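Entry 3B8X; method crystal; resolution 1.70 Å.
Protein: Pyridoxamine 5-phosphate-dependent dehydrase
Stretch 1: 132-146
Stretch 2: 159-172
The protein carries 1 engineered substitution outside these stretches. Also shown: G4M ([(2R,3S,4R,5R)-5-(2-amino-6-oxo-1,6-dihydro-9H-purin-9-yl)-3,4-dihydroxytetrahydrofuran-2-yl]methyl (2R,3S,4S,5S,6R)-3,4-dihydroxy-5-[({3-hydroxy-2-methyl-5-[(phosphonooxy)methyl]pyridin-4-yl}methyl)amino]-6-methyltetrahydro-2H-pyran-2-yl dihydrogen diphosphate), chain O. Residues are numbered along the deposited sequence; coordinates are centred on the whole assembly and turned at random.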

ATOM      1  N   ILE B 132     -15.668  16.161  -7.465  1.00 13.82           N
ATOM      2  CA  ILE B 132     -14.639  16.898  -8.167  1.00 18.98           C
ATOM      3  C   ILE B 132     -13.349  16.647  -7.381  1.00 10.55           C
ATOM      4  O   ILE B 132     -13.209  17.069  -6.237  1.00 12.49           O
ATOM      5  CB  ILE B 132     -14.923  18.413  -8.167  1.00 49.17           C
ATOM      6  CG1 ILE B 132     -16.368  18.693  -8.580  1.00 67.48           C
ATOM      7  CG2 ILE B 132     -13.933  19.161  -9.091  1.00 13.07           C
ATOM      8  CD1 ILE B 132     -16.504  19.935  -9.435  1.00 14.48           C
ATOM      9  N   LEU B 133     -12.425  15.937  -8.008  1.00 11.08           N
ATOM     10  CA  LEU B 133     -11.130  15.656  -7.386  1.00 12.53           C
ATOM     11  C   LEU B 133     -10.120  16.714  -7.890  1.00 18.55           C
ATOM     12  O   LEU B 133      -9.536  16.606  -8.966  1.00  9.56           O
ATOM     13  CB  LEU B 133     -10.651  14.241  -7.726  1.00 16.89           C
ATOM     14  CG  LEU B 133      -9.228  13.937  -7.253  1.00 19.27           C
ATOM     15  CD1 LEU B 133      -9.088  14.210  -5.749  1.00  9.24           C
ATOM     16  CD2 LEU B 133      -8.803  12.535  -7.581  1.00 17.13           C
ATOM     17  N   THR B 134      -9.987  17.774  -7.110  1.00  7.80           N
ATOM     18  CA  THR B 134      -9.102  18.878  -7.423  1.00 13.20           C
ATOM     19  C   THR B 134      -7.706  18.402  -7.088  1.00 20.79           C
ATOM     20  O   THR B 134      -7.528  17.469  -6.306  1.00 13.13           O
ATOM     21  CB  THR B 134      -9.433  20.195  -6.611  1.00 12.24           C
ATOM     22  OG1 THR B 134      -9.262  20.042  -5.176  1.00 15.32           O
ATOM     23  CG2 THR B 134     -10.857  20.660  -6.923  1.00 10.72           C
ATOM     24  N   VAL B 135      -6.725  19.021  -7.717  1.00 11.52           N
ATOM     25  CA  VAL B 135      -5.329  18.696  -7.453  1.00  4.99           C
ATOM     26  C   VAL B 135      -4.601  20.039  -7.454  1.00  8.33           C
ATOM     27  O   VAL B 135      -4.726  20.785  -8.415  1.00 17.44           O
ATOM     28  CB  VAL B 135      -4.722  17.857  -8.601  1.00 14.76           C
ATOM     29  CG1 VAL B 135      -3.206  17.658  -8.379  1.00 18.44           C
ATOM     30  CG2 VAL B 135      -5.453  16.521  -8.745  1.00  9.87           C
ATOM     31  N   ASN B 136      -3.923  20.370  -6.353  1.00 11.74           N
ATOM     32  CA  ASN B 136      -3.190  21.640  -6.239  1.00  8.24           C
ATOM     33  C   ASN B 136      -1.795  21.389  -6.782  1.00 17.85           C
ATOM     34  O   ASN B 136      -0.942  20.790  -6.111  1.00 15.41           O
ATOM     35  CB  ASN B 136      -3.149  22.141  -4.784  1.00  4.98           C
ATOM     36  CG  ASN B 136      -4.539  22.348  -4.220  1.00 18.90           C
ATOM     37  OD1 ASN B 136      -5.365  23.064  -4.831  1.00  7.84           O
ATOM     38  ND2 ASN B 136      -4.850  21.636  -3.126  1.00 11.11           N
ATOM     39  N   LEU B 137      -1.588  21.780  -8.037  1.00  7.02           N
ATOM     40  CA  LEU B 137      -0.360  21.457  -8.726  1.00  5.88           C
ATOM     41  C   LEU B 137       0.869  22.262  -8.363  1.00 12.73           C
ATOM     42  O   LEU B 137       0.869  23.495  -8.365  1.00  9.08           O
ATOM     43  CB  LEU B 137      -0.556  21.399 -10.251  1.00  6.90           C
ATOM     44  CG  LEU B 137       0.269  20.314 -10.966  1.00 14.49           C
ATOM     45  CD1 LEU B 137      -0.397  18.935 -10.835  1.00  6.52           C
ATOM     46  CD2 LEU B 137       0.451  20.659 -12.450  1.00 17.08           C
ATOM     47  N   LEU B 138       1.926  21.517  -8.101  1.00  5.93           N
ATOM     48  CA  LEU B 138       3.251  22.061  -7.876  1.00 11.33           C
ATOM     49  C   LEU B 138       3.309  23.067  -6.751  1.00 23.40           C
ATOM     50  O   LEU B 138       4.199  23.924  -6.727  1.00  9.11           O
ATOM     51  CB  LEU B 138       3.742  22.735  -9.158  1.00  8.94           C
ATOM     52  CG  LEU B 138       5.029  22.157  -9.719  1.00 16.03           C
ATOM     53  CD1 LEU B 138       4.907  20.645  -9.859  1.00 11.41           C
ATOM     54  CD2 LEU B 138       5.357  22.853 -11.044  1.00  5.00           C
ATOM     55  N   GLY B 139       2.348  23.022  -5.849  1.00  3.60           N
ATOM     56  CA  GLY B 139       2.437  23.979  -4.767  1.00  2.79           C
ATOM     57  C   GLY B 139       1.287  24.992  -4.864  1.00  3.40           C
ATOM     58  O   GLY B 139       0.976  25.700  -3.892  1.00  8.87           O
ATOM     59  N   ASN B 140       0.724  25.067  -6.059  1.00  8.51           N
ATOM     60  CA  ASN B 140      -0.304  26.058  -6.314  1.00 17.02           C
ATOM     61  C   ASN B 140      -1.698  25.571  -5.967  1.00 14.14           C
ATOM     62  O   ASN B 140      -2.221  24.680  -6.659  1.00 12.55           O
ATOM     63  CB  ASN B 140      -0.268  26.403  -7.801  1.00 15.34           C
ATOM     64  CG  ASN B 140      -0.601  27.863  -8.088  1.00 11.06           C
ATOM     65  OD1 ASN B 140      -0.461  28.738  -7.213  1.00 10.06           O
ATOM     66  ND2 ASN B 140      -1.005  28.138  -9.343  1.00  6.85           N
ATOM     67  N   PRO B 141      -2.349  26.209  -4.987  1.00  7.06           N
ATOM     68  CA  PRO B 141      -3.727  25.810  -4.659  1.00  6.80           C
ATOM     69  C   PRO B 141      -4.699  26.246  -5.756  1.00 31.89           C
ATOM     70  O   PRO B 141      -4.485  27.240  -6.478  1.00 18.33           O
ATOM     71  CB  PRO B 141      -4.052  26.633  -3.399  1.00  7.19           C
ATOM     72  CG  PRO B 141      -3.183  27.867  -3.479  1.00  9.14           C
ATOM     73  CD  PRO B 141      -1.972  27.495  -4.360  1.00  7.28           C
ATOM     74  N   ASN B 142      -5.806  25.521  -5.835  1.00  8.36           N
ATOM     75  CA  ASN B 142      -6.867  25.892  -6.769  1.00 12.74           C
ATOM     76  C   ASN B 142      -7.565  27.116  -6.215  1.00 28.84           C
ATOM     77  O   ASN B 142      -7.430  27.419  -5.029  1.00 10.24           O
ATOM     78  CB  ASN B 142      -7.894  24.765  -6.826  1.00 13.28           C
ATOM     79  CG  ASN B 142      -7.444  23.661  -7.696  1.00 15.83           C
ATOM     80  OD1 ASN B 142      -7.768  23.683  -8.884  1.00  9.19           O
ATOM     81  ND2 ASN B 142      -6.528  22.791  -7.180  1.00 13.61           N
ATOM     82  N   ASN B 143      -8.357  27.799  -7.035  1.00 11.42           N
ATOM     83  CA  ASN B 143      -9.099  28.896  -6.468  1.00 10.56           C
ATOM     84  C   ASN B 143     -10.394  28.310  -5.985  1.00  7.89           C
ATOM     85  O   ASN B 143     -11.321  28.102  -6.761  1.00  9.66           O
ATOM     86  CB  ASN B 143      -9.320  30.053  -7.449  1.00 18.40           C
ATOM     87  CG  ASN B 143     -10.240  31.099  -6.870  1.00 53.75           C
ATOM     88  OD1 ASN B 143     -11.057  30.781  -6.016  1.00 28.90           O
ATOM     89  ND2 ASN B 143     -10.100  32.348  -7.299  1.00 22.77           N
ATOM     90  N   PHE B 144     -10.422  27.976  -4.707  1.00 15.18           N
ATOM     91  CA  PHE B 144     -11.564  27.304  -4.105  1.00 26.11           C
ATOM     92  C   PHE B 144     -12.861  28.101  -4.072  1.00 14.97           C
ATOM     93  O   PHE B 144     -13.936  27.528  -4.098  1.00 22.12           O
ATOM     94  CB  PHE B 144     -11.187  26.627  -2.785  1.00 13.26           C
ATOM     95  CG  PHE B 144     -10.274  25.449  -2.984  1.00 14.69           C
ATOM     96  CD1 PHE B 144      -8.916  25.538  -2.715  1.00 21.34           C
ATOM     97  CD2 PHE B 144     -10.779  24.277  -3.539  1.00 13.29           C
ATOM     98  CE1 PHE B 144      -8.058  24.440  -2.974  1.00  1.00           C
ATOM     99  CE2 PHE B 144      -9.953  23.173  -3.757  1.00 15.22           C
ATOM    100  CZ  PHE B 144      -8.605  23.265  -3.505  1.00 18.22           C
ATOM    101  N   ASP B 145     -12.739  29.423  -4.120  1.00 15.28           N
ATOM    102  CA  ASP B 145     -13.925  30.279  -4.191  1.00 16.45           C
ATOM    103  C   ASP B 145     -14.605  30.003  -5.523  1.00 24.83           C
ATOM    104  O   ASP B 145     -15.799  29.680  -5.590  1.00 27.86           O
ATOM    105  CB  ASP B 145     -13.495  31.747  -4.190  1.00 47.66           C
ATOM    106  CG  ASP B 145     -13.137  32.252  -2.803  1.00 99.89           C
ATOM    107  OD1 ASP B 145     -13.485  31.575  -1.812  1.00 40.80           O
ATOM    108  OD2 ASP B 145     -12.497  33.321  -2.700  1.00 37.46           O
ATOM    109  N   GLU B 146     -13.848  30.147  -6.602  1.00 15.71           N
ATOM    110  CA  GLU B 146     -14.452  29.902  -7.900  1.00  8.81           C
ATOM    111  C   GLU B 146     -15.026  28.503  -7.951  1.00 37.96           C
ATOM    112  O   GLU B 146     -16.084  28.273  -8.557  1.00 23.09           O
ATOM    113  CB  GLU B 146     -13.392  30.028  -9.022  1.00 18.68           C
ATOM    114  CG  GLU B 146     -12.757  31.406  -9.142  1.00 99.89           C
ATOM    115  CD  GLU B 146     -13.778  32.521  -9.247  1.00 39.49           C
ATOM    116  OE1 GLU B 146     -13.765  33.231 -10.278  1.00 99.89           O
ATOM    117  OE2 GLU B 146     -14.572  32.697  -8.294  1.00 99.89           O
ATOM    118  N   LEU B 159     -12.929  16.871  -3.308  1.00 10.85           N
ATOM    119  CA  LEU B 159     -11.769  16.181  -2.718  1.00 12.28           C
ATOM    120  C   LEU B 159     -10.554  16.952  -3.149  1.00 45.13           C
ATOM    121  O   LEU B 159     -10.620  17.553  -4.188  1.00  7.48           O
ATOM    122  CB  LEU B 159     -11.637  14.812  -3.338  1.00  5.73           C
ATOM    123  CG  LEU B 159     -12.880  14.005  -2.937  1.00 12.55           C
ATOM    124  CD1 LEU B 159     -12.923  12.697  -3.700  1.00 26.34           C
ATOM    125  CD2 LEU B 159     -12.936  13.836  -1.419  1.00  9.17           C
ATOM    126  N   GLU B 160      -9.441  16.905  -2.421  1.00 12.37           N
ATOM    127  CA  GLU B 160      -8.234  17.568  -2.914  1.00  8.78           C
ATOM    128  C   GLU B 160      -7.136  16.541  -2.851  1.00  5.03           C
ATOM    129  O   GLU B 160      -7.036  15.799  -1.874  1.00 12.71           O
ATOM    130  CB  GLU B 160      -7.760  18.646  -1.943  1.00  9.35           C
ATOM    131  CG  GLU B 160      -8.447  19.992  -2.064  1.00 14.56           C
ATOM    132  CD  GLU B 160      -8.012  20.936  -0.955  1.00  3.97           C
ATOM    133  OE1 GLU B 160      -6.986  21.635  -1.107  1.00  8.02           O
ATOM    134  OE2 GLU B 160      -8.654  20.942   0.118  1.00 11.59           O
ATOM    135  N   ASP B 161      -6.315  16.486  -3.886  1.00 12.51           N
ATOM    136  CA  ASP B 161      -5.131  15.654  -3.834  1.00  8.58           C
ATOM    137  C   ASP B 161      -4.114  16.775  -3.545  1.00  7.15           C
ATOM    138  O   ASP B 161      -3.885  17.619  -4.403  1.00  9.46           O
ATOM    139  CB  ASP B 161      -4.848  14.959  -5.183  1.00  6.94           C
ATOM    140  CG  ASP B 161      -3.427  14.335  -5.234  1.00 10.63           C
ATOM    141  OD1 ASP B 161      -2.611  14.784  -4.401  1.00  8.95           O
ATOM    142  OD2 ASP B 161      -3.140  13.417  -6.076  1.00 10.68           O
ATOM    143  N   ASN B 162      -3.643  16.865  -2.304  1.00 11.55           N
ATOM    144  CA  ASN B 162      -2.676  17.872  -1.922  1.00  8.61           C
ATOM    145  C   ASN B 162      -1.240  17.361  -1.726  1.00  2.04           C
ATOM    146  O   ASN B 162      -0.440  17.975  -1.029  1.00 11.34           O
ATOM    147  CB  ASN B 162      -3.074  18.600  -0.638  1.00  4.87           C
ATOM    148  CG  ASN B 162      -2.501  20.053  -0.585  1.00  7.21           C
ATOM    149  OD1 ASN B 162      -2.514  20.787  -1.579  1.00 11.83           O
ATOM    150  ND2 ASN B 162      -2.012  20.458   0.576  1.00  4.26           N
ATOM    151  N   CYS B 163      -0.881  16.344  -2.482  1.00  9.15           N
ATOM    152  CA  CYS B 163       0.430  15.773  -2.360  1.00 14.43           C
ATOM    153  C   CYS B 163       1.570  16.654  -2.871  1.00 12.23           C
ATOM    154  O   CYS B 163       2.726  16.371  -2.536  1.00 11.79           O
ATOM    155  CB  CYS B 163       0.423  14.376  -3.013  1.00  8.22           C
ATOM    156  SG  CYS B 163      -0.576  13.147  -2.106  1.00  6.61           S
ATOM    157  N   GLU B 164       1.283  17.697  -3.656  1.00  7.15           N
ATOM    158  CA  GLU B 164       2.364  18.539  -4.160  1.00  9.60           C
ATOM    159  C   GLU B 164       2.311  19.897  -3.527  1.00 16.61           C
ATOM    160  O   GLU B 164       3.187  20.718  -3.783  1.00  7.95           O
ATOM    161  CB  GLU B 164       2.328  18.717  -5.689  1.00  6.79           C
ATOM    162  CG  GLU B 164       2.320  17.378  -6.425  1.00 19.35           C
ATOM    163  CD  GLU B 164       2.216  17.497  -7.933  1.00 14.67           C
ATOM    164  OE1 GLU B 164       2.225  18.626  -8.463  1.00  5.88           O
ATOM    165  OE2 GLU B 164       2.091  16.441  -8.600  1.00  5.71           O
ATOM    166  N   SER B 165       1.279  20.149  -2.722  1.00  7.91           N
ATOM    167  CA  SER B 165       1.132  21.478  -2.154  1.00 12.35           C
ATOM    168  C   SER B 165       0.989  21.583  -0.648  1.00 13.39           C
ATOM    169  O   SER B 165       0.260  22.446  -0.159  1.00 12.32           O
ATOM    170  CB  SER B 165       0.035  22.292  -2.866  1.00  6.04           C
ATOM    171  OG  SER B 165       0.155  22.119  -4.275  1.00  6.24           O
ATOM    172  N   MET B 166       1.720  20.752   0.094  1.00  8.42           N
ATOM    173  CA  MET B 166       1.702  20.889   1.539  1.00 15.87           C
ATOM    174  C   MET B 166       2.126  22.325   1.872  1.00 21.41           C
ATOM    175  O   MET B 166       3.035  22.862   1.259  1.00  8.70           O
ATOM    176  CB  MET B 166       2.707  19.941   2.179  1.00 10.26           C
ATOM    177  CG  MET B 166       2.659  20.051   3.682  1.00  9.55           C
ATOM    178  SD  MET B 166       3.736  18.867   4.505  1.00 10.87           S
ATOM    179  CE  MET B 166       2.913  17.354   4.365  1.00  9.24           C
ATOM    180  N   GLY B 167       1.473  22.970   2.830  1.00 16.91           N
ATOM    181  CA  GLY B 167       1.882  24.330   3.162  1.00 15.22           C
ATOM    182  C   GLY B 167       1.305  25.478   2.319  1.00 10.31           C
ATOM    183  O   GLY B 167       1.552  26.659   2.601  1.00 16.87           O
ATOM    184  N   ALA B 168       0.582  25.168   1.261  1.00  7.11           N
ATOM    185  CA  ALA B 168      -0.008  26.241   0.484  1.00 11.85           C
ATOM    186  C   ALA B 168      -1.220  26.722   1.265  1.00 10.38           C
ATOM    187  O   ALA B 168      -1.829  25.954   1.997  1.00  9.49           O
ATOM    188  CB  ALA B 168      -0.458  25.726  -0.869  1.00  8.60           C
ATOM    189  N   THR B 169      -1.613  27.978   1.047  1.00 13.68           N
ATOM    190  CA  THR B 169      -2.827  28.509   1.672  1.00 13.15           C
ATOM    191  C   THR B 169      -3.623  29.329   0.652  1.00 27.76           C
ATOM    192  O   THR B 169      -3.057  29.868  -0.308  1.00 14.04           O
ATOM    193  CB  THR B 169      -2.482  29.423   2.818  1.00 17.48           C
ATOM    194  OG1 THR B 169      -1.779  30.571   2.294  1.00 20.27           O
ATOM    195  CG2 THR B 169      -1.552  28.694   3.783  1.00 21.91           C
ATOM    196  N   PHE B 170      -4.941  29.367   0.823  1.00 24.03           N
ATOM    197  CA  PHE B 170      -5.801  30.168  -0.044  1.00  8.29           C
ATOM    198  C   PHE B 170      -6.832  30.823   0.848  1.00 13.11           C
ATOM    199  O   PHE B 170      -7.579  30.165   1.570  1.00 13.61           O
ATOM    200  CB  PHE B 170      -6.441  29.363  -1.181  1.00 12.26           C
ATOM    201  CG  PHE B 170      -7.460  30.146  -1.963  1.00 21.04           C
ATOM    202  CD1 PHE B 170      -7.053  31.039  -2.962  1.00 13.29           C
ATOM    203  CD2 PHE B 170      -8.821  30.009  -1.697  1.00 37.52           C
ATOM    204  CE1 PHE B 170      -7.992  31.792  -3.683  1.00 52.17           C
ATOM    205  CE2 PHE B 170      -9.779  30.753  -2.410  1.00 27.64           C
ATOM    206  CZ  PHE B 170      -9.365  31.649  -3.412  1.00 18.63           C
ATOM    207  N   ASN B 171      -6.770  32.143   0.898  1.00 25.04           N
ATOM    208  CA  ASN B 171      -7.651  32.862   1.805  1.00 20.78           C
ATOM    209  C   ASN B 171      -7.424  32.431   3.273  1.00 43.61           C
ATOM    210  O   ASN B 171      -8.382  32.220   4.002  1.00 28.26           O
ATOM    211  CB  ASN B 171      -9.126  32.650   1.407  1.00 99.89           C
ATOM    212  CG  ASN B 171      -9.553  33.498   0.199  1.00 33.80           C
ATOM    213  OD1 ASN B 171      -8.728  34.138  -0.461  1.00 99.89           O
ATOM    214  ND2 ASN B 171     -10.849  33.487  -0.098  1.00 99.89           N
ATOM    215  N   ASN B 172      -6.176  32.344   3.732  1.00 26.14           N
ATOM    216  CA  ASN B 172      -5.919  31.971   5.128  1.00 99.89           C
ATOM    217  C   ASN B 172      -6.328  30.533   5.497  1.00 59.88           C
ATOM    218  O   ASN B 172      -6.275  30.142   6.669  1.00 44.79           O
ATOM    219  CB  ASN B 172      -6.622  32.961   6.063  1.00 97.16           C
ATOM    220  CG  ASN B 172      -5.665  33.936   6.712  1.00 99.89           C
ATOM    221  OD1 ASN B 172      -5.557  33.988   7.940  1.00 99.89           O
ATOM    222  ND2 ASN B 172      -4.973  34.726   5.892  1.00 82.04           N
TER
HETATM  223  OP3 G4M O 500       4.834   9.647  -4.049  1.00  7.62           O
HETATM  224  PL  G4M O 500       3.534   9.451  -3.163  1.00 10.56           P
HETATM  225  OP1 G4M O 500       2.892   7.968  -3.305  1.00  6.35           O
HETATM  226  OP2 G4M O 500       3.909   9.718  -1.623  1.00  3.48           O
HETATM  227  OP4 G4M O 500       2.457  10.610  -3.549  1.00  8.31           O
HETATM  228  C5B G4M O 500       1.870  10.260  -4.770  1.00  5.88           C
HETATM  229  C5L G4M O 500       1.350  11.506  -5.380  1.00  5.70           C
HETATM  230  C6L G4M O 500      -0.018  11.745  -5.370  1.00 17.07           C
HETATM  231  N1L G4M O 500      -0.496  12.815  -5.961  1.00 14.36           N
HETATM  232  C2L G4M O 500       0.257  13.703  -6.574  1.00 10.40           C
HETATM  233  C2A G4M O 500      -0.373  14.880  -7.279  1.00  7.59           C
HETATM  234  C3L G4M O 500       1.643  13.581  -6.605  1.00 14.71           C
HETATM  235  O3L G4M O 500       2.354  14.488  -7.309  1.00  8.76           O
HETATM  236  C4L G4M O 500       2.220  12.446  -5.950  1.00 10.48           C
HETATM  237  C4A G4M O 500       3.603  12.219  -5.943  1.00  7.30           C
HETATM  238  N4A G4M O 500       4.383  13.009  -6.618  1.00 12.08           N
HETATM  239  C4G G4M O 500       5.789  12.837  -6.517  1.00  9.47           C
HETATM  240  C5G G4M O 500       6.489  13.197  -7.806  1.00 25.21           C
HETATM  241  C6G G4M O 500       6.034  14.569  -8.302  1.00  8.42           C
HETATM  242  O5G G4M O 500       7.842  13.315  -7.378  1.00 12.38           O
HETATM  243  C3G G4M O 500       6.163  11.380  -6.198  1.00 15.33           C
HETATM  244  O3G G4M O 500       6.543  11.325  -4.828  1.00 21.39           O
HETATM  245  C2G G4M O 500       7.389  10.956  -7.059  1.00  5.78           C
HETATM  246  O2G G4M O 500       8.009   9.769  -6.554  1.00 18.11           O
HETATM  247  C1G G4M O 500       8.427  12.054  -7.088  1.00 12.17           C
HETATM  248  O1G G4M O 500       9.230  11.792  -8.232  1.00 10.75           O
HETATM  249  P2  G4M O 500      10.796  12.061  -8.155  1.00 15.44           P
HETATM  250  O3P G4M O 500      11.074  13.522  -7.520  1.00 18.10           O
HETATM  251  O4P G4M O 500      11.349  12.138  -9.678  1.00 17.39           O
HETATM  252  OPP G4M O 500      11.328  10.834  -7.254  1.00 22.70           O
HETATM  253  P   G4M O 500      12.929  10.692  -7.249  1.00 14.00           P
HETATM  254  O1P G4M O 500      13.723  10.599  -8.655  1.00 13.86           O
HETATM  255  O2P G4M O 500      13.068   9.312  -6.469  1.00 14.27           O
HETATM  256  O5' G4M O 500      13.542  11.708  -6.205  1.00  9.42           O
HETATM  257  C5' G4M O 500      13.877  12.934  -6.820  1.00 17.78           C
HETATM  258  C4' G4M O 500      15.311  13.258  -6.430  1.00 17.18           C
HETATM  259  O4' G4M O 500      15.514  12.944  -5.020  1.00 31.59           O
HETATM  260  C3' G4M O 500      16.290  12.359  -7.220  1.00 99.89           C
HETATM  261  O3' G4M O 500      17.473  13.121  -7.406  1.00 29.71           O
HETATM  262  C2' G4M O 500      16.518  11.162  -6.269  1.00 25.45           C
HETATM  263  O2' G4M O 500      17.829  10.635  -6.503  1.00 19.36           O
HETATM  264  C1' G4M O 500      16.494  11.884  -4.930  1.00 18.28           C
HETATM  265  N9  G4M O 500      16.160  10.972  -3.831  1.00 29.26           N
HETATM  266  C8  G4M O 500      14.969  10.343  -3.655  1.00 19.11           C
HETATM  267  N7  G4M O 500      15.037   9.647  -2.537  1.00 16.21           N
HETATM  268  C4  G4M O 500      16.985  10.672  -2.776  1.00 33.76           C
HETATM  269  C5  G4M O 500      16.257   9.806  -1.926  1.00 10.62           C
HETATM  270  C6  G4M O 500      16.876   9.334  -0.714  1.00  8.90           C
HETATM  271  O6  G4M O 500      16.320   8.593   0.082  1.00 17.18           O
HETATM  272  N3  G4M O 500      18.234  11.020  -2.457  1.00 34.97           N
HETATM  273  C2  G4M O 500      18.795  10.561  -1.350  1.00 22.06           C
HETATM  274  N1  G4M O 500      18.145   9.730  -0.474  1.00 19.96           N
HETATM  275  N2  G4M O 500      20.075  10.918  -1.060  1.00  7.92           N
HETATM  276  O   HOH W   1      -1.000  18.038  -5.175  1.00 12.14           O

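Two strands pair in parallel, Leu-133 to Val-135 beside Leu-159 to Asp-161, and begin the contact with a ladder of backbone hydrogen bonds: Leu-159 N to Ile-132 O (2.9 Å), Thr-134 N to Leu-159 O (3.0 Å) and Asp-161 N to Thr-134 O (2.9 Å). Thr-134 adds its hydroxyl, OG1 donating to Leu-159 O at 3.0 Å.

Beyond the ladder, side chains carry more of the contact. The amide of Asn-136 suits this buried place because it can donate and accept at once: ND2 gives hydrogen bonds to Glu-160 OE1 and Asn-162 OD1, both at 2.9 Å, while OD1 accepts from Asn-142 N (2.7 Å) and ND2 (2.6 Å) within its own stretch. Ser-165 OG donates to Asn-136 O over a short 2.5 Å and accepts a weak bond from Gly-139 N (2.8 Å). Gly-139, with phi near 113°, adopts a backbone that a CB would jam against the preceding carbonyl. Glu-164 divides its carboxylate: OE1 accepts from Leu-138 N (2.9 Å), and OE2 from the cofactor adduct's O3L (2.4 Å). A water bridges Asn-136 O, Asp-161 O and Glu-164 N.

Packing completes the contact. Leu-133 CD1 meets Leu-159 CB at 3.6 Å; both leucines are buried on the same face of the sheet, where apolar chains need no polar partner. Farther along, Pro-141 packs against Ala-168 and Phe-170. Buried Phe-170 has the most area covered by the other stretch, its flat ring suiting the backbone of Asn-142 to Phe-144 against one face.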